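Local coordinates for tryptophane-5-halogenase (Microbispora sp. ATCC PTA-5024, PDB 5UAO), which probably uses flavin to chlorinate tryptophan at the 5-position during biosynthesis of the lanthipeptide NAI-107, at residues M279-C284 with S301-P306; S253-A258 with K417-E422; A202-D207 with G213-T218; Y42-A47 with Q367-L372. One frame throughout, in Å; residues are numbered along the deposited sequence.

Contact 1: M279-C284 with S301-P306; sequences MNAGWC and SAAIDP
Ala281 and Ile304 make the closest apolar touch between these segments, with Ala281 CB 3.6 Å from Ile304 CG2. Ile304 has CG1 anti to its backbone N (chi1 -174°), which leaves CG2 as the branch that faces the alanine methyl, while the longer arm runs on past it. Ala303 adds a second, more exposed methyl, its CB lying 4.0 Å from Ala281 CB. A single methyl group on 279-284 therefore meets two successive side chains of 301-306. No hydrogen bond joins the two segments.

Ala281 stands in the tight turn that links strand 274-279 to strand 282-288, two antiparallel neighbours in the mixed sheet of the halogenase fold. Met279 N closes the turn on Gly282 O at 2.9 Å. Gly282, with phi 149°, takes backbone angles readily accessible to glycine as the chain enters strand 282-288. The segment 301-306 is the loop that leads from strand 293-299 into helix 306-316, where Asp305 is the N-cap and its OD1 accepts from Asp307 N.

The polar bonds around the turn run to other parts of the chain. Tyr297 OH is hydrogen-bonded to Ala281 N, Glu312 OE2 to Asn280 N, and Trp416 NE1 to Met279 O. Ile304 also packs on Phe299 and Glu312.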
# COMPACT_ATOMS: atom_id res chain seq x y z
N MET A 279 -11.54 -31.72 8.28
CA MET A 279 -12.23 -32.91 7.89
C MET A 279 -11.19 -33.75 7.10
O MET A 279 -10.05 -33.31 6.90
CB MET A 279 -13.43 -32.58 6.98
CG MET A 279 -14.53 -31.68 7.61
SD MET A 279 -15.41 -32.58 8.90
CE MET A 279 -16.61 -33.43 7.90
N ASN A 280 -11.56 -34.96 6.74
CA ASN A 280 -10.55 -35.88 6.17
C ASN A 280 -10.03 -35.44 4.81
O ASN A 280 -8.87 -35.70 4.47
CB ASN A 280 -11.13 -37.30 6.07
CG ASN A 280 -11.35 -37.96 7.45
OD1 ASN A 280 -10.70 -37.61 8.41
ND2 ASN A 280 -12.26 -38.94 7.51
N ALA A 281 -10.89 -34.80 4.04
CA ALA A 281 -10.54 -34.36 2.68
C ALA A 281 -10.90 -32.89 2.45
O ALA A 281 -11.26 -32.51 1.31
CB ALA A 281 -11.28 -35.24 1.71
N GLY A 282 -10.74 -32.04 3.48
CA GLY A 282 -11.13 -30.63 3.39
C GLY A 282 -11.56 -30.13 4.75
O GLY A 282 -10.90 -30.46 5.75
N TRP A 283 -12.65 -29.37 4.79
CA TRP A 283 -13.05 -28.78 6.07
C TRP A 283 -14.53 -28.44 6.00
O TRP A 283 -15.10 -28.30 4.90
CB TRP A 283 -12.18 -27.51 6.36
CG TRP A 283 -12.42 -26.37 5.37
CD1 TRP A 283 -11.90 -26.25 4.12
CD2 TRP A 283 -13.35 -25.27 5.50
NE1 TRP A 283 -12.40 -25.14 3.48
CE2 TRP A 283 -13.28 -24.51 4.32
CE3 TRP A 283 -14.16 -24.80 6.57
CZ2 TRP A 283 -14.04 -23.35 4.13
CZ3 TRP A 283 -14.89 -23.64 6.39
CH2 TRP A 283 -14.82 -22.92 5.18
N CYS A 284 -15.13 -28.17 7.17
CA CYS A 284 -16.54 -27.96 7.24
C CYS A 284 -16.86 -26.67 8.00
O CYS A 284 -16.31 -26.43 9.05
CB CYS A 284 -17.26 -29.18 7.89
SG CYS A 284 -19.06 -29.11 7.82
N SER A 301 -12.85 -33.16 -4.62
CA SER A 301 -13.56 -34.29 -5.23
C SER A 301 -12.53 -35.36 -5.75
O SER A 301 -12.85 -36.55 -5.87
CB SER A 301 -14.50 -33.83 -6.34
OG SER A 301 -13.74 -33.32 -7.40
N ALA A 302 -11.28 -34.95 -5.94
CA ALA A 302 -10.24 -35.91 -6.31
C ALA A 302 -9.94 -36.85 -5.15
O ALA A 302 -9.46 -37.98 -5.36
CB ALA A 302 -9.00 -35.16 -6.76
N ALA A 303 -10.26 -36.40 -3.93
CA ALA A 303 -9.85 -37.14 -2.71
C ALA A 303 -10.98 -37.96 -2.12
O ALA A 303 -10.70 -38.90 -1.44
CB ALA A 303 -9.29 -36.20 -1.65
N ILE A 304 -12.24 -37.62 -2.40
CA ILE A 304 -13.37 -38.29 -1.79
C ILE A 304 -14.58 -38.12 -2.69
O ILE A 304 -14.79 -37.07 -3.25
CB ILE A 304 -13.66 -37.70 -0.35
CG1 ILE A 304 -14.76 -38.48 0.38
CG2 ILE A 304 -14.08 -36.25 -0.38
CD1 ILE A 304 -14.77 -38.29 1.90
N ASP A 305 -15.38 -39.17 -2.85
CA ASP A 305 -16.63 -39.09 -3.61
C ASP A 305 -17.65 -38.25 -2.79
O ASP A 305 -17.65 -38.35 -1.55
CB ASP A 305 -17.13 -40.54 -3.84
CG ASP A 305 -18.53 -40.61 -4.49
OD1 ASP A 305 -19.58 -40.60 -3.76
OD2 ASP A 305 -18.59 -40.67 -5.74
N PRO A 306 -18.55 -37.50 -3.46
CA PRO A 306 -19.51 -36.70 -2.74
C PRO A 306 -20.40 -37.44 -1.72
O PRO A 306 -20.70 -36.87 -0.66
CB PRO A 306 -20.38 -36.09 -3.86
CG PRO A 306 -19.52 -36.03 -5.02
CD PRO A 306 -18.62 -37.22 -4.91

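Contact 2: S253-A258 with K417-E422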
# COMPACT_ATOMS: atom_id res chain seq x y z
N SER A 253 -2.58 -23.82 -5.19
CA SER A 253 -2.67 -23.52 -3.75
C SER A 253 -3.96 -24.01 -3.10
O SER A 253 -3.98 -24.32 -1.92
CB SER A 253 -2.64 -22.05 -3.53
OG SER A 253 -1.38 -21.49 -3.88
N LEU A 254 -5.05 -24.00 -3.86
CA LEU A 254 -6.36 -24.20 -3.30
C LEU A 254 -6.96 -25.36 -4.13
O LEU A 254 -7.28 -25.21 -5.30
CB LEU A 254 -7.13 -22.86 -3.36
CG LEU A 254 -6.46 -21.69 -2.61
CD1 LEU A 254 -7.24 -20.40 -2.75
CD2 LEU A 254 -6.47 -22.02 -1.12
N PHE A 255 -7.01 -26.53 -3.51
CA PHE A 255 -7.32 -27.79 -4.19
C PHE A 255 -8.80 -28.24 -4.06
O PHE A 255 -9.18 -29.24 -4.65
CB PHE A 255 -6.61 -28.96 -3.46
CG PHE A 255 -5.16 -28.87 -3.32
CD1 PHE A 255 -4.37 -28.12 -4.18
CD2 PHE A 255 -4.54 -29.66 -2.37
CE1 PHE A 255 -2.98 -28.14 -4.08
CE2 PHE A 255 -3.15 -29.69 -2.25
CZ PHE A 255 -2.37 -28.92 -3.09
N THR A 256 -9.58 -27.64 -3.16
CA THR A 256 -10.97 -28.08 -3.01
C THR A 256 -11.86 -27.57 -4.15
O THR A 256 -11.58 -26.53 -4.69
CB THR A 256 -11.56 -27.60 -1.68
OG1 THR A 256 -11.44 -26.19 -1.58
CG2 THR A 256 -10.80 -28.24 -0.53
N ASP A 257 -12.95 -28.26 -4.47
CA ASP A 257 -13.78 -27.87 -5.58
C ASP A 257 -15.25 -28.19 -5.43
O ASP A 257 -16.01 -28.05 -6.41
CB ASP A 257 -13.28 -28.58 -6.85
CG ASP A 257 -13.22 -30.09 -6.70
OD1 ASP A 257 -13.42 -30.67 -5.60
OD2 ASP A 257 -13.01 -30.74 -7.72
N ALA A 258 -15.67 -28.65 -4.25
CA ALA A 258 -17.04 -29.05 -4.02
C ALA A 258 -17.39 -28.85 -2.57
O ALA A 258 -16.51 -28.84 -1.72
CB ALA A 258 -17.27 -30.53 -4.42
N LYS A 417 -1.85 -34.92 4.18
CA LYS A 417 -0.45 -35.11 3.82
C LYS A 417 -0.08 -34.38 2.52
O LYS A 417 0.94 -33.66 2.46
CB LYS A 417 -0.14 -36.61 3.71
CG LYS A 417 -0.16 -37.32 5.07
CD LYS A 417 0.13 -38.82 4.93
CE LYS A 417 0.80 -39.42 6.18
NZ LYS A 417 0.13 -38.99 7.46
N GLU A 418 -0.92 -34.53 1.50
CA GLU A 418 -0.69 -33.84 0.23
C GLU A 418 -0.73 -32.32 0.40
O GLU A 418 0.11 -31.63 -0.14
CB GLU A 418 -1.74 -34.24 -0.78
CG GLU A 418 -1.68 -33.57 -2.14
CD GLU A 418 -0.63 -34.19 -3.05
OE1 GLU A 418 0.23 -34.94 -2.54
OE2 GLU A 418 -0.68 -33.94 -4.29
N ALA A 419 -1.71 -31.80 1.14
CA ALA A 419 -1.71 -30.42 1.40
C ALA A 419 -0.47 -29.91 2.09
O ALA A 419 0.03 -28.85 1.76
CB ALA A 419 -2.99 -29.98 2.15
N ARG A 420 0.03 -30.61 3.08
CA ARG A 420 1.16 -30.11 3.83
C ARG A 420 2.47 -30.19 3.02
O ARG A 420 3.40 -29.39 3.26
CB ARG A 420 1.32 -30.90 5.14
CG ARG A 420 0.25 -30.59 6.20
CD ARG A 420 0.73 -31.15 7.57
NE ARG A 420 0.60 -32.59 7.61
CZ ARG A 420 -0.50 -33.27 7.91
NH1 ARG A 420 -1.63 -32.67 8.35
NH2 ARG A 420 -0.46 -34.59 7.83
N ALA A 421 2.50 -31.11 2.08
CA ALA A 421 3.69 -31.32 1.25
C ALA A 421 3.67 -30.49 -0.01
O ALA A 421 4.72 -30.05 -0.43
CB ALA A 421 3.81 -32.80 0.90
N GLU A 422 2.51 -30.24 -0.62
CA GLU A 422 2.47 -29.64 -1.98
C GLU A 422 1.74 -28.27 -2.20
O GLU A 422 1.77 -27.71 -3.30
CB GLU A 422 1.93 -30.67 -2.95
CG GLU A 422 2.56 -32.09 -2.92
CD GLU A 422 4.06 -32.15 -3.29
OE1 GLU A 422 4.58 -31.15 -3.81
OE2 GLU A 422 4.73 -33.20 -3.05
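Phe255 and Ala419 mark the closest approach of the two backbones, their CA atoms still 8.3 Å apart. The segment 253-258 is an irregular loop, whereas 417-422 is the last part of helix 414-422, and the gap between them is bridged by one aromatic side chain.

The CB of Phe255 points at the helix, and the far end of the ring does the touching. Its CE2 comes within 4.0 Å of Ala419 CA and 4.2 Å of Glu418 CG, both placed obliquely to the ring. At the next turn of the helix, the carbonyl carbon of Glu422 meets the ring at its edge, with Phe255 CZ 4.3 Å from Glu422 C. Glu418 offers only its aliphatic part: the chain bends at chi2 (80°), and the carboxylate plane lies 48° from that of the ring. The contact is made by van der Waals packing and contains no hydrogen bond. Thr423, just past the helix, also touches Phe255.

Nearby, Ser253 OG bonds Asp424 O and Arg398 NE. Further along the loop, Asp257 and Ala258 form a classic beta bulge opposite Phe299 as the chain enters strand 258-264. Phe255, two residues before the bulge, joins this seven-stranded sheet of the halogenase fold to helix 414-422.

Contact 3: A202-D207 with G213-T218; sequences AEVRLD and GGLITT
Val204 and Leu215 lie side by side on one face of the sheet and point the same way, with Val204 CG2 4.0 Å from Leu215 CD2. They form a non-hydrogen-bonded antiparallel pair, and Leu237 and Ala242 of helix 237-242 pack on Val204. On the opposite face project Glu203, Arg205 and Ile216. The Arg205 chain bends at chi2 (112°) and brings its guanidinium edge to the Glu203 carboxylate in a salt bridge along one strand, although the modelled separation is too short to be trusted in detail. Across the strands, Arg205 CB comes within 3.6 Å of Gly214 O.

At the far end, Gly213 has no side chain, and the Asp207 carboxylate packs directly against its backbone, with Asp207 CG 3.7 Å from Gly213 CA.

The backbones form a hairpin of strands 195-208 and 211-217 with a classic bulge at each end. Ile216 O accepts from Ala202 N (2.8 Å) and Glu203 N (3.1 Å); Arg205 O accepts from Gly213 N (2.8 Å) and Gly214 N (3.1 Å). Between them, Ile216 N reaches Glu203 O nearly straight, at 169°. His224 ND1 bonds Gly213 O from outside the pair. Two carbonyls thus each hold two amides, so one acceptor serves two successive N-H groups at each bulge.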
# COMPACT_ATOMS: atom_id res chain seq x y z
N ALA A 202 -29.13 -15.77 -24.26
CA ALA A 202 -28.63 -16.84 -25.18
C ALA A 202 -27.34 -16.43 -25.83
O ALA A 202 -26.47 -17.27 -26.09
CB ALA A 202 -29.63 -17.14 -26.31
N GLU A 203 -27.25 -15.16 -26.20
CA GLU A 203 -26.09 -14.67 -26.88
C GLU A 203 -25.79 -13.25 -26.46
O GLU A 203 -26.66 -12.38 -26.34
CB GLU A 203 -26.27 -14.71 -28.38
CG GLU A 203 -24.99 -14.35 -29.12
CD GLU A 203 -25.20 -14.13 -30.62
OE1 GLU A 203 -26.31 -14.45 -31.13
OE2 GLU A 203 -24.25 -13.62 -31.27
N VAL A 204 -24.52 -13.01 -26.23
CA VAL A 204 -24.00 -11.69 -25.97
C VAL A 204 -23.41 -11.26 -27.28
O VAL A 204 -22.42 -11.84 -27.73
CB VAL A 204 -22.95 -11.77 -24.89
CG1 VAL A 204 -22.31 -10.42 -24.64
CG2 VAL A 204 -23.56 -12.42 -23.67
N ARG A 205 -24.02 -10.26 -27.90
CA ARG A 205 -23.61 -9.84 -29.20
C ARG A 205 -22.72 -8.61 -29.13
O ARG A 205 -23.16 -7.55 -28.69
CB ARG A 205 -24.83 -9.57 -30.05
CG ARG A 205 -24.53 -9.54 -31.52
CD ARG A 205 -25.18 -10.72 -32.24
NE ARG A 205 -24.58 -10.82 -33.55
CZ ARG A 205 -24.08 -11.92 -34.12
NH1 ARG A 205 -24.17 -13.13 -33.54
NH2 ARG A 205 -23.52 -11.82 -35.32
N LEU A 206 -21.49 -8.76 -29.59
CA LEU A 206 -20.52 -7.64 -29.65
C LEU A 206 -20.82 -6.83 -30.88
O LEU A 206 -21.34 -7.36 -31.83
CB LEU A 206 -19.09 -8.19 -29.73
CG LEU A 206 -18.63 -9.19 -28.65
CD1 LEU A 206 -17.16 -9.47 -28.77
CD2 LEU A 206 -18.98 -8.68 -27.26
N ASP A 207 -20.51 -5.54 -30.89
CA ASP A 207 -20.59 -4.73 -32.13
C ASP A 207 -19.28 -4.04 -32.41
O ASP A 207 -19.21 -3.18 -33.27
CB ASP A 207 -21.72 -3.71 -32.06
CG ASP A 207 -21.47 -2.67 -30.99
OD1 ASP A 207 -20.47 -2.81 -30.24
OD2 ASP A 207 -22.28 -1.72 -30.89
N GLY A 213 -22.79 -4.92 -27.94
CA GLY A 213 -23.85 -4.18 -28.61
C GLY A 213 -25.23 -4.52 -28.09
O GLY A 213 -26.14 -3.71 -28.16
N GLY A 214 -25.40 -5.73 -27.58
CA GLY A 214 -26.68 -6.14 -27.10
C GLY A 214 -26.75 -7.56 -26.63
O GLY A 214 -25.83 -8.32 -26.79
N LEU A 215 -27.86 -7.92 -26.04
CA LEU A 215 -28.07 -9.30 -25.57
C LEU A 215 -29.32 -9.89 -26.26
O LEU A 215 -30.35 -9.25 -26.30
CB LEU A 215 -28.26 -9.33 -24.07
CG LEU A 215 -27.30 -8.50 -23.21
CD1 LEU A 215 -27.84 -8.46 -21.82
CD2 LEU A 215 -26.01 -9.25 -23.23
N ILE A 216 -29.22 -11.13 -26.76
CA ILE A 216 -30.36 -11.83 -27.33
C ILE A 216 -30.81 -12.91 -26.33
O ILE A 216 -30.05 -13.79 -25.95
CB ILE A 216 -29.97 -12.54 -28.66
CG1 ILE A 216 -29.10 -11.65 -29.55
CG2 ILE A 216 -31.18 -13.17 -29.36
CD1 ILE A 216 -29.69 -10.33 -29.90
N THR A 217 -32.07 -12.83 -25.91
CA THR A 217 -32.62 -13.84 -25.04
C THR A 217 -32.96 -15.11 -25.79
O THR A 217 -33.09 -15.12 -27.03
CB THR A 217 -33.88 -13.36 -24.32
OG1 THR A 217 -35.03 -13.29 -25.20
CG2 THR A 217 -33.61 -12.02 -23.67
N THR A 218 -33.14 -16.18 -25.05
CA THR A 218 -33.55 -17.45 -25.65
C THR A 218 -34.86 -17.38 -26.44
O THR A 218 -35.01 -18.10 -27.37
CB THR A 218 -33.71 -18.51 -24.59
OG1 THR A 218 -34.53 -17.97 -23.53
CG2 THR A 218 -32.33 -18.92 -24.03

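Contact 4: Y42-A47 with Q367-L372; sequences YLTALA and QILVSL
Thr44 and Leu369 meet methyl to methyl, with Thr44 CG2 3.9 Å from Leu369 CD2 and the two side chains crossing at about a right angle. The threonine rotamer divides its branches between two tasks. With chi1 at -59°, OG1 sits beside the backbone N and bonds back to Ala40 O in its own helix, while CG2, on the other branch, is presented to the leucine. Leu369 sends CG out opposite its backbone N (chi1 172°), and the turn at chi2 (65°) leaves CD2 as the methyl in contact.

One helical turn further on, Ala47 points at the other helix and takes Val370 CG2 against its CB at 4.0 Å. The second valine methyl, CG1, reaches toward the backbone instead, 4.2 Å from Ala47 O. The two backbones come closest at this pair, with Ala47 CA 7.1 Å from Val370 CA, consistent with the small alanine at this position. All four touching residues are buried, and no hydrogen bond links the segments.

Within helix 358-372, Gln367 O accepts from both Ser371 N and Ser371 OG, which arrive from opposite faces of its carbonyl plane; Phe447 of the second subunit packs on Gln367 and Ile368.

Helix 39-51 follows strand 31-35 and a glycine-rich turn, consistent with the Rossmann-type dinucleotide-binding start of flavoproteins. Tyr85 of helix 76-85 touches both Ala47 and Val370, Val344 of a loop packs on Thr44, and helix 178-191 lies against Leu43 and Leu46.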
# COMPACT_ATOMS: atom_id res chain seq x y z
N TYR A 42 -27.79 -8.01 -7.08
CA TYR A 42 -28.66 -7.09 -6.29
C TYR A 42 -27.84 -6.02 -5.58
O TYR A 42 -28.24 -4.84 -5.61
CB TYR A 42 -29.64 -7.84 -5.37
CG TYR A 42 -30.88 -8.33 -6.19
CD1 TYR A 42 -31.87 -7.45 -6.55
CD2 TYR A 42 -30.98 -9.62 -6.67
CE1 TYR A 42 -32.93 -7.84 -7.34
CE2 TYR A 42 -32.05 -10.03 -7.44
CZ TYR A 42 -33.03 -9.11 -7.77
OH TYR A 42 -34.13 -9.46 -8.51
N LEU A 43 -26.69 -6.39 -5.02
CA LEU A 43 -25.87 -5.41 -4.41
C LEU A 43 -25.35 -4.40 -5.40
O LEU A 43 -25.29 -3.21 -5.10
CB LEU A 43 -24.72 -6.04 -3.61
CG LEU A 43 -25.12 -6.92 -2.42
CD1 LEU A 43 -23.89 -7.57 -1.91
CD2 LEU A 43 -25.78 -6.14 -1.25
N THR A 44 -25.00 -4.82 -6.61
CA THR A 44 -24.56 -3.88 -7.61
C THR A 44 -25.68 -2.96 -8.03
O THR A 44 -25.45 -1.73 -8.11
CB THR A 44 -24.12 -4.60 -8.89
OG1 THR A 44 -23.07 -5.50 -8.55
CG2 THR A 44 -23.63 -3.64 -9.91
N ALA A 45 -26.86 -3.51 -8.29
CA ALA A 45 -27.99 -2.67 -8.74
C ALA A 45 -28.40 -1.64 -7.65
O ALA A 45 -28.65 -0.48 -7.95
CB ALA A 45 -29.17 -3.56 -9.09
N LEU A 46 -28.39 -2.05 -6.38
CA LEU A 46 -28.72 -1.15 -5.28
C LEU A 46 -27.68 -0.04 -5.12
O LEU A 46 -28.04 1.09 -4.84
CB LEU A 46 -28.88 -1.93 -3.98
CG LEU A 46 -30.14 -2.74 -3.95
CD1 LEU A 46 -30.08 -3.77 -2.84
CD2 LEU A 46 -31.32 -1.83 -3.70
N ALA A 47 -26.39 -0.38 -5.31
CA ALA A 47 -25.31 0.60 -5.23
C ALA A 47 -25.38 1.63 -6.36
O ALA A 47 -25.20 2.84 -6.07
CB ALA A 47 -23.97 -0.08 -5.23
N GLN A 367 -17.77 -0.89 -5.32
CA GLN A 367 -17.30 0.50 -5.06
C GLN A 367 -16.45 0.99 -6.16
O GLN A 367 -16.47 2.15 -6.51
CB GLN A 367 -16.55 0.62 -3.71
CG GLN A 367 -17.48 0.60 -2.59
CD GLN A 367 -16.75 0.74 -1.29
OE1 GLN A 367 -16.48 -0.25 -0.58
NE2 GLN A 367 -16.37 1.96 -1.01
N ILE A 368 -15.64 0.10 -6.71
CA ILE A 368 -14.83 0.42 -7.88
C ILE A 368 -15.70 0.85 -9.06
O ILE A 368 -15.48 1.93 -9.66
CB ILE A 368 -13.93 -0.78 -8.25
CG1 ILE A 368 -12.84 -0.97 -7.18
CG2 ILE A 368 -13.26 -0.64 -9.61
CD1 ILE A 368 -12.01 -2.20 -7.41
N LEU A 369 -16.68 0.05 -9.38
CA LEU A 369 -17.57 0.35 -10.50
C LEU A 369 -18.30 1.65 -10.27
O LEU A 369 -18.39 2.52 -11.15
CB LEU A 369 -18.60 -0.77 -10.64
CG LEU A 369 -19.75 -0.50 -11.67
CD1 LEU A 369 -19.18 -0.41 -13.07
CD2 LEU A 369 -20.80 -1.57 -11.56
N VAL A 370 -18.83 1.82 -9.07
CA VAL A 370 -19.71 2.98 -8.81
C VAL A 370 -18.95 4.29 -8.82
O VAL A 370 -19.45 5.33 -9.34
CB VAL A 370 -20.53 2.79 -7.55
CG1 VAL A 370 -21.36 4.05 -7.23
CG2 VAL A 370 -21.47 1.62 -7.79
N SER A 371 -17.73 4.24 -8.30
CA SER A 371 -16.84 5.37 -8.36
C SER A 371 -16.30 5.70 -9.73
O SER A 371 -16.02 6.84 -9.98
CB SER A 371 -15.57 5.06 -7.56
OG SER A 371 -15.89 4.91 -6.22
N LEU A 372 -15.97 4.68 -10.52
CA LEU A 372 -15.23 4.88 -11.73
C LEU A 372 -16.04 4.85 -13.05
O LEU A 372 -15.49 5.17 -14.10
CB LEU A 372 -14.07 3.88 -11.83
CG LEU A 372 -12.99 3.93 -10.77
CD1 LEU A 372 -11.85 2.98 -11.16
CD2 LEU A 372 -12.46 5.32 -10.56

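From the N terminus, contact 4 opens first at 42-47, in the helix after the first strand of the eight-stranded sheet. Contact 3 closes a short hairpin in that sheet, within the span of contact 4. Contact 2 opens at 253-258, and contact 1 closes its own short loop between 279-284 and 301-306, inside the spans of both contacts 2 and 4. Contact 4 closes at 367-372, joining helices 39-51 and 358-372, before contact 2 closes at 417-422, tying the loop before strand 258-264 to helix 414-422; these two cross. Ser301 OG lies 2.7 Å from Asp257 OD2, a probable hydrogen bond joining contacts 1 and 2, whose centres lie about 34 to 39 Å from those of contacts 3 and 4.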